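Local coordinates for protein glucuronoarabinoxylan endo-1,4-beta-xylanase (Clostridium papyrosolvens, PDB 4FMV) that acts as an endoxylanase, probably cleaving internal beta-1,4 linkages of xylans, through this family 30 (beta/alpha)8-barrel part of a longer modular protein, at residues S139-P144 / Q148-W153; Q156-F161 / V173-S178. All blocks are in the same frame, centred on the assembly; numbering follows the deposited sequence.

Contact 1. Residues S139-P144 / Q148-W153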
loop_
_atom_site.group_PDB
_atom_site.type_symbol
_atom_site.label_atom_id
_atom_site.label_comp_id
_atom_site.label_asym_id
_atom_site.label_seq_id
_atom_site.Cartn_x
_atom_site.Cartn_y
_atom_site.Cartn_z
ATOM N N SER A 139 9.516 -6.950 6.087
ATOM C CA SER A 139 8.721 -6.715 7.286
ATOM C C SER A 139 9.047 -7.745 8.357
ATOM O O SER A 139 9.310 -8.901 8.042
ATOM C CB SER A 139 7.216 -6.734 6.946
ATOM O OG SER A 139 6.376 -6.481 8.074
ATOM N N VAL A 140 9.052 -7.310 9.618
ATOM C CA VAL A 140 9.329 -8.194 10.745
ATOM C C VAL A 140 8.172 -9.185 10.925
ATOM O O VAL A 140 8.389 -10.381 11.102
ATOM C CB VAL A 140 9.557 -7.395 12.074
ATOM C CG1 VAL A 140 9.767 -8.341 13.279
ATOM C CG2 VAL A 140 10.729 -6.419 11.927
ATOM N N GLN A 141 6.943 -8.685 10.962
ATOM C CA GLN A 141 5.798 -9.572 11.122
ATOM C C GLN A 141 4.517 -8.985 10.516
ATOM O O GLN A 141 4.196 -7.811 10.758
ATOM C CB GLN A 141 5.578 -9.818 12.645
ATOM C CG GLN A 141 4.283 -10.623 12.990
ATOM C CD GLN A 141 4.338 -12.090 12.573
ATOM O OE1 GLN A 141 5.309 -12.784 12.873
ATOM N NE2 GLN A 141 3.274 -12.577 11.883
ATOM N N ASN A 142 3.725 -9.818 9.854
ATOM C CA ASN A 142 2.352 -9.459 9.511
ATOM C C ASN A 142 1.417 -9.536 10.732
ATOM O O ASN A 142 1.331 -10.581 11.382
ATOM C CB ASN A 142 1.804 -10.418 8.460
ATOM C CG ASN A 142 0.391 -10.063 8.055
ATOM O OD1 ASN A 142 0.182 -9.041 7.401
ATOM N ND2 ASN A 142 -0.594 -10.880 8.464
ATOM N N GLU A 143 0.694 -8.456 11.008
ATOM C CA GLU A 143 -0.322 -8.425 12.077
ATOM C C GLU A 143 0.082 -9.170 13.343
ATOM O O GLU A 143 -0.598 -10.117 13.755
ATOM C CB GLU A 143 -1.674 -8.935 11.557
ATOM C CG GLU A 143 -2.150 -8.123 10.343
ATOM C CD GLU A 143 -3.566 -8.423 9.925
ATOM O OE1 GLU A 143 -4.217 -9.247 10.577
ATOM O OE2 GLU A 143 -4.022 -7.832 8.929
ATOM N N PRO A 144 1.184 -8.731 13.974
ATOM C CA PRO A 144 1.661 -9.349 15.210
ATOM C C PRO A 144 0.615 -9.219 16.297
ATOM O O PRO A 144 0.692 -9.946 17.288
ATOM C CB PRO A 144 2.858 -8.478 15.584
ATOM C CG PRO A 144 2.514 -7.115 14.972
ATOM C CD PRO A 144 1.965 -7.531 13.626
ATOM N N GLN A 148 -3.972 -14.903 16.300
ATOM C CA GLN A 148 -4.489 -16.175 16.792
ATOM C C GLN A 148 -4.136 -17.327 15.836
ATOM O O GLN A 148 -3.938 -18.465 16.262
ATOM C CB GLN A 148 -5.999 -16.098 17.003
ATOM C CG GLN A 148 -6.564 -17.353 17.686
ATOM C CD GLN A 148 -8.083 -17.379 17.699
ATOM O OE1 GLN A 148 -8.716 -18.315 17.176
ATOM N NE2 GLN A 148 -8.680 -16.349 18.291
ATOM N N ASP A 149 -4.123 -17.039 14.546
ATOM C CA ASP A 149 -3.804 -18.050 13.513
ATOM C C ASP A 149 -2.370 -18.049 12.948
ATOM O O ASP A 149 -2.092 -18.670 11.912
ATOM C CB ASP A 149 -4.888 -18.106 12.442
ATOM C CG ASP A 149 -6.179 -18.672 12.986
ATOM O OD1 ASP A 149 -6.153 -19.764 13.603
ATOM O OD2 ASP A 149 -7.216 -18.011 12.834
ATOM N N TRP A 150 -1.521 -17.234 13.556
ATOM C CA TRP A 150 -0.118 -17.049 13.143
ATOM C C TRP A 150 0.733 -16.727 14.372
ATOM O O TRP A 150 0.468 -17.301 15.421
ATOM C CB TRP A 150 0.106 -16.163 11.909
ATOM C CG TRP A 150 -0.580 -14.830 11.866
ATOM C CD1 TRP A 150 -0.160 -13.663 12.449
ATOM C CD2 TRP A 150 -1.773 -14.509 11.130
ATOM N NE1 TRP A 150 -1.038 -12.647 12.154
ATOM C CE2 TRP A 150 -2.037 -13.136 11.346
ATOM C CE3 TRP A 150 -2.656 -15.254 10.330
ATOM C CZ2 TRP A 150 -3.137 -12.490 10.778
ATOM C CZ3 TRP A 150 -3.750 -14.622 9.772
ATOM C CH2 TRP A 150 -3.986 -13.250 9.994
ATOM N N THR A 151 1.884 -16.083 14.183
ATOM C CA THR A 151 2.802 -15.726 15.279
ATOM C C THR A 151 2.547 -14.350 15.962
ATOM O O THR A 151 2.582 -13.307 15.301
ATOM C CB THR A 151 4.250 -15.830 14.727
ATOM O OG1 THR A 151 4.456 -17.172 14.251
ATOM C CG2 THR A 151 5.296 -15.504 15.780
ATOM N N TRP A 152 2.287 -14.360 17.274
ATOM C CA TRP A 152 2.085 -13.133 18.087
ATOM C C TRP A 152 3.392 -12.436 18.484
ATOM O O TRP A 152 4.376 -13.102 18.826
ATOM C CB TRP A 152 1.406 -13.476 19.423
ATOM C CG TRP A 152 -0.030 -13.902 19.380
ATOM C CD1 TRP A 152 -0.514 -15.193 19.447
ATOM C CD2 TRP A 152 -1.177 -13.050 19.314
ATOM N NE1 TRP A 152 -1.888 -15.187 19.404
ATOM C CE2 TRP A 152 -2.322 -13.884 19.327
ATOM C CE3 TRP A 152 -1.354 -11.654 19.252
ATOM C CZ2 TRP A 152 -3.622 -13.377 19.266
ATOM C CZ3 TRP A 152 -2.652 -11.152 19.186
ATOM C CH2 TRP A 152 -3.769 -12.011 19.199
ATOM N N TRP A 153 3.389 -11.099 18.495
ATOM C CA TRP A 153 4.433 -10.315 19.136
ATOM C C TRP A 153 3.764 -9.213 19.926
ATOM O O TRP A 153 2.953 -8.484 19.379
ATOM C CB TRP A 153 5.327 -9.594 18.112
ATOM C CG TRP A 153 5.991 -10.435 17.072
ATOM C CD1 TRP A 153 5.394 -11.276 16.186
ATOM C CD2 TRP A 153 7.389 -10.467 16.777
ATOM N NE1 TRP A 153 6.338 -11.848 15.362
ATOM C CE2 TRP A 153 7.568 -11.362 15.701
ATOM C CE3 TRP A 153 8.511 -9.823 17.324
ATOM C CZ2 TRP A 153 8.831 -11.637 15.157
ATOM C CZ3 TRP A 153 9.766 -10.105 16.788
ATOM C CH2 TRP A 153 9.909 -11.000 15.713
#
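Gln141 lies against the indole of Trp153 and binds its N-H. Its CB sits over the indole face, 3.5 Å from Trp153 NE1. CG, anti to the backbone N (chi1 173°), carries the chain out past the rim, 3.4 Å from Trp153 CD1. The bend at chi2 then swings the amide back to the ring nitrogen, and Gln141 OE1 accepts from Trp153 NE1 at 2.9 Å, in a bond bent to 145° at the hydrogen. The other amide arm, NE2, donates to Asn142 O at 2.8 Å and also to Trp88 O, so bonds at both tip atoms fix which way round the amide lies. On the same Trp153 face Val140 adds a CH-pi contact, CG1 being 4.0 Å from the centroid of the six-membered ring. Trp150 makes the second indole contact. Its NE1 donates to Glu143 O at 3.0 Å; the oxygen lies near the indole plane, but the N-H approaches from above the carbonyl plane, not along a lone pair. Asn142 ND2 rests over one face of this indole, toward its rim, while OD1 bonds Arg47. Glu143, extended beyond CG, brings OE1 to 3.4 Å from Trp150 CZ2, its carboxylate turned well out of the indole plane; OE2 bonds His205. A backbone hydrogen bond from Trp153 N to Pro144 O, 3.2 Å, ties the segments together. Asn142-Glu143-Pro144 just beyond strand 137-139 matches the Asn-Glu-Pro signature at the C-terminal end of a barrel strand, where clan A glycosidases have their active site.

Contact 2. Residues Q156-F161 / V173-S178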
loop_
_atom_site.group_PDB
_atom_site.type_symbol
_atom_site.label_atom_id
_atom_site.label_comp_id
_atom_site.label_asym_id
_atom_site.label_seq_id
_atom_site.Cartn_x
_atom_site.Cartn_y
_atom_site.Cartn_z
ATOM N N GLN A 156 6.205 -4.930 23.106
ATOM C CA GLN A 156 7.548 -4.973 23.699
ATOM C C GLN A 156 8.438 -5.956 22.940
ATOM O O GLN A 156 9.610 -5.688 22.707
ATOM C CB GLN A 156 7.500 -5.329 25.206
ATOM C CG GLN A 156 8.880 -5.409 25.864
ATOM C CD GLN A 156 9.555 -4.059 25.963
ATOM O OE1 GLN A 156 8.929 -3.065 26.353
ATOM N NE2 GLN A 156 10.831 -4.004 25.603
ATOM N N GLU A 157 7.884 -7.097 22.549
ATOM C CA GLU A 157 8.655 -8.061 21.767
ATOM C C GLU A 157 9.147 -7.456 20.455
ATOM O O GLU A 157 10.316 -7.605 20.100
ATOM C CB GLU A 157 7.828 -9.322 21.511
ATOM C CG GLU A 157 7.958 -10.295 22.675
ATOM C CD GLU A 157 6.787 -11.233 22.813
ATOM O OE1 GLU A 157 5.848 -11.143 21.984
ATOM O OE2 GLU A 157 6.795 -12.037 23.772
ATOM N N MET A 158 8.236 -6.806 19.734
ATOM C CA MET A 158 8.568 -6.091 18.500
ATOM C C MET A 158 9.655 -5.040 18.749
ATOM O O MET A 158 10.599 -4.926 17.960
ATOM C CB MET A 158 7.321 -5.422 17.927
ATOM C CG MET A 158 7.584 -4.527 16.700
ATOM S SD MET A 158 8.098 -5.420 15.222
ATOM C CE MET A 158 6.794 -6.638 15.066
ATOM N N LEU A 159 9.525 -4.280 19.841
ATOM C CA LEU A 159 10.556 -3.307 20.232
ATOM C C LEU A 159 11.920 -3.979 20.418
ATOM O O LEU A 159 12.930 -3.503 19.894
ATOM C CB LEU A 159 10.169 -2.535 21.517
ATOM C CG LEU A 159 11.229 -1.560 22.070
ATOM C CD1 LEU A 159 11.643 -0.518 21.039
ATOM C CD2 LEU A 159 10.793 -0.885 23.372
ATOM N N ASN A 160 11.946 -5.093 21.149
ATOM C CA ASN A 160 13.212 -5.774 21.427
ATOM C C ASN A 160 13.941 -6.166 20.125
ATOM O O ASN A 160 15.150 -5.968 19.984
ATOM C CB ASN A 160 12.979 -7.018 22.281
ATOM C CG ASN A 160 12.548 -6.689 23.689
ATOM O OD1 ASN A 160 12.759 -5.573 24.170
ATOM N ND2 ASN A 160 11.952 -7.669 24.371
ATOM N N PHE A 161 13.187 -6.711 19.174
ATOM C CA PHE A 161 13.757 -7.119 17.897
ATOM C C PHE A 161 14.246 -5.903 17.106
ATOM O O PHE A 161 15.360 -5.896 16.531
ATOM C CB PHE A 161 12.723 -7.894 17.074
ATOM C CG PHE A 161 13.291 -8.486 15.820
ATOM C CD1 PHE A 161 13.864 -9.739 15.834
ATOM C CD2 PHE A 161 13.287 -7.770 14.642
ATOM C CE1 PHE A 161 14.411 -10.274 14.681
ATOM C CE2 PHE A 161 13.819 -8.297 13.504
ATOM C CZ PHE A 161 14.389 -9.552 13.529
ATOM N N VAL A 173 13.850 -1.983 6.677
ATOM C CA VAL A 173 12.997 -2.730 7.591
ATOM C C VAL A 173 11.614 -2.085 7.716
ATOM O O VAL A 173 11.491 -0.875 7.944
ATOM C CB VAL A 173 13.643 -2.837 8.992
ATOM C CG1 VAL A 173 12.650 -3.423 10.016
ATOM C CG2 VAL A 173 14.928 -3.670 8.925
ATOM N N MET A 174 10.576 -2.904 7.570
ATOM C CA MET A 174 9.214 -2.452 7.744
ATOM C C MET A 174 8.669 -3.017 9.046
ATOM O O MET A 174 8.892 -4.175 9.360
ATOM C CB MET A 174 8.349 -2.954 6.582
ATOM C CG MET A 174 6.848 -2.793 6.800
ATOM S SD MET A 174 5.884 -3.403 5.365
ATOM C CE MET A 174 6.257 -2.157 4.120
ATOM N N ALA A 175 7.940 -2.202 9.796
ATOM C CA ALA A 175 7.209 -2.715 10.941
ATOM C C ALA A 175 6.127 -1.732 11.342
ATOM O O ALA A 175 6.202 -0.563 10.956
ATOM C CB ALA A 175 8.186 -2.855 12.097
ATOM N N PRO A 176 5.267 -2.125 12.289
ATOM C CA PRO A 176 4.767 -3.426 12.778
ATOM C C PRO A 176 3.703 -4.144 11.937
ATOM O O PRO A 176 3.386 -5.269 12.288
ATOM C CB PRO A 176 4.291 -3.103 14.201
ATOM C CG PRO A 176 3.759 -1.748 14.070
ATOM C CD PRO A 176 4.684 -1.026 13.087
ATOM N N GLU A 177 3.065 -3.460 10.980
ATOM C CA GLU A 177 1.909 -4.002 10.258
ATOM C C GLU A 177 0.774 -4.453 11.186
ATOM O O GLU A 177 0.266 -5.568 11.070
ATOM C CB GLU A 177 2.306 -5.144 9.319
ATOM C CG GLU A 177 3.239 -4.729 8.148
ATOM C CD GLU A 177 3.125 -5.700 6.993
ATOM O OE1 GLU A 177 2.136 -5.566 6.250
ATOM O OE2 GLU A 177 3.992 -6.609 6.850
ATOM N N SER A 178 0.391 -3.580 12.108
ATOM C CA SER A 178 -0.774 -3.817 12.952
ATOM C C SER A 178 -2.020 -3.968 12.090
ATOM O O SER A 178 -2.187 -3.255 11.091
ATOM C CB SER A 178 -0.958 -2.655 13.930
ATOM O OG SER A 178 -2.225 -2.741 14.549
#
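Helix 156-161 and strand 173-178 come nearest, CA to CA, at Met158 and Pro176, 7.4 Å apart, a gap bridged by side chains alone with no hydrogen bond across it. Met158 does the bridging. Its CG stands anti to the backbone N (chi1 174°), which carries the chain off the helix toward the strand, and successive bends at chi2 and chi3 fold it so that the sulfur, rather than the terminal methyl, meets the strand. SD lies 4.0 Å from Ala175 CB, while the CG methylene faces the proline more loosely, 4.4 Å from Pro176 CB. Two successive strand residues point at the helix here, where regular beta alternation would offer one; the cis peptide between Ala175 and Pro176 goes with this irregularity. Met185 of helix 183-190 touches both Met158 and Pro176, and Ile189 and Val140 also pack on the methionine, so its thioether is buried among apolar groups. Met174, by contrast, points away from the helix and packs on Trp229 and Thr231. Next along the strand after Pro176, Glu177 is held by Arg47 in a salt bridge and by hydrogen bonds with His205, Thr231 and Ser86. Away from the strand, the helix carries Gln156 NE2 bonded to Asn160 OD1 at 2.9 Å, one turn apart. Strands 137-139 and 172-178 run parallel as neighbours, with helix 155-164 between them in sequence. This is the beta-alpha-beta crossover of a (beta/alpha)8 barrel, in which an outer helix covers the barrel wall through an apolar layer.

Both contacts are largely buried and belong to the same sector of the barrel, their centres about 10 Å apart. Contact 1 works at the C-terminal end of strand 137-139, where loops meet and polar groups prevail; its Trp150 and Trp152 are partly exposed. Contact 2 lies between barrel wall and outer helix, is far smaller in area and wholly apolar, with all three touching residues buried. They share a border. Val140 N bonds Met174 O at 3.1 Å, part of the parallel pairing of neighbouring strands, and Ser139 OG probably hydrogen-bonds Glu177 OE2 at 2.7 Å. Chain order joins them too, since strand 151-152 of contact 1 leads directly into helix 155-164 of contact 2.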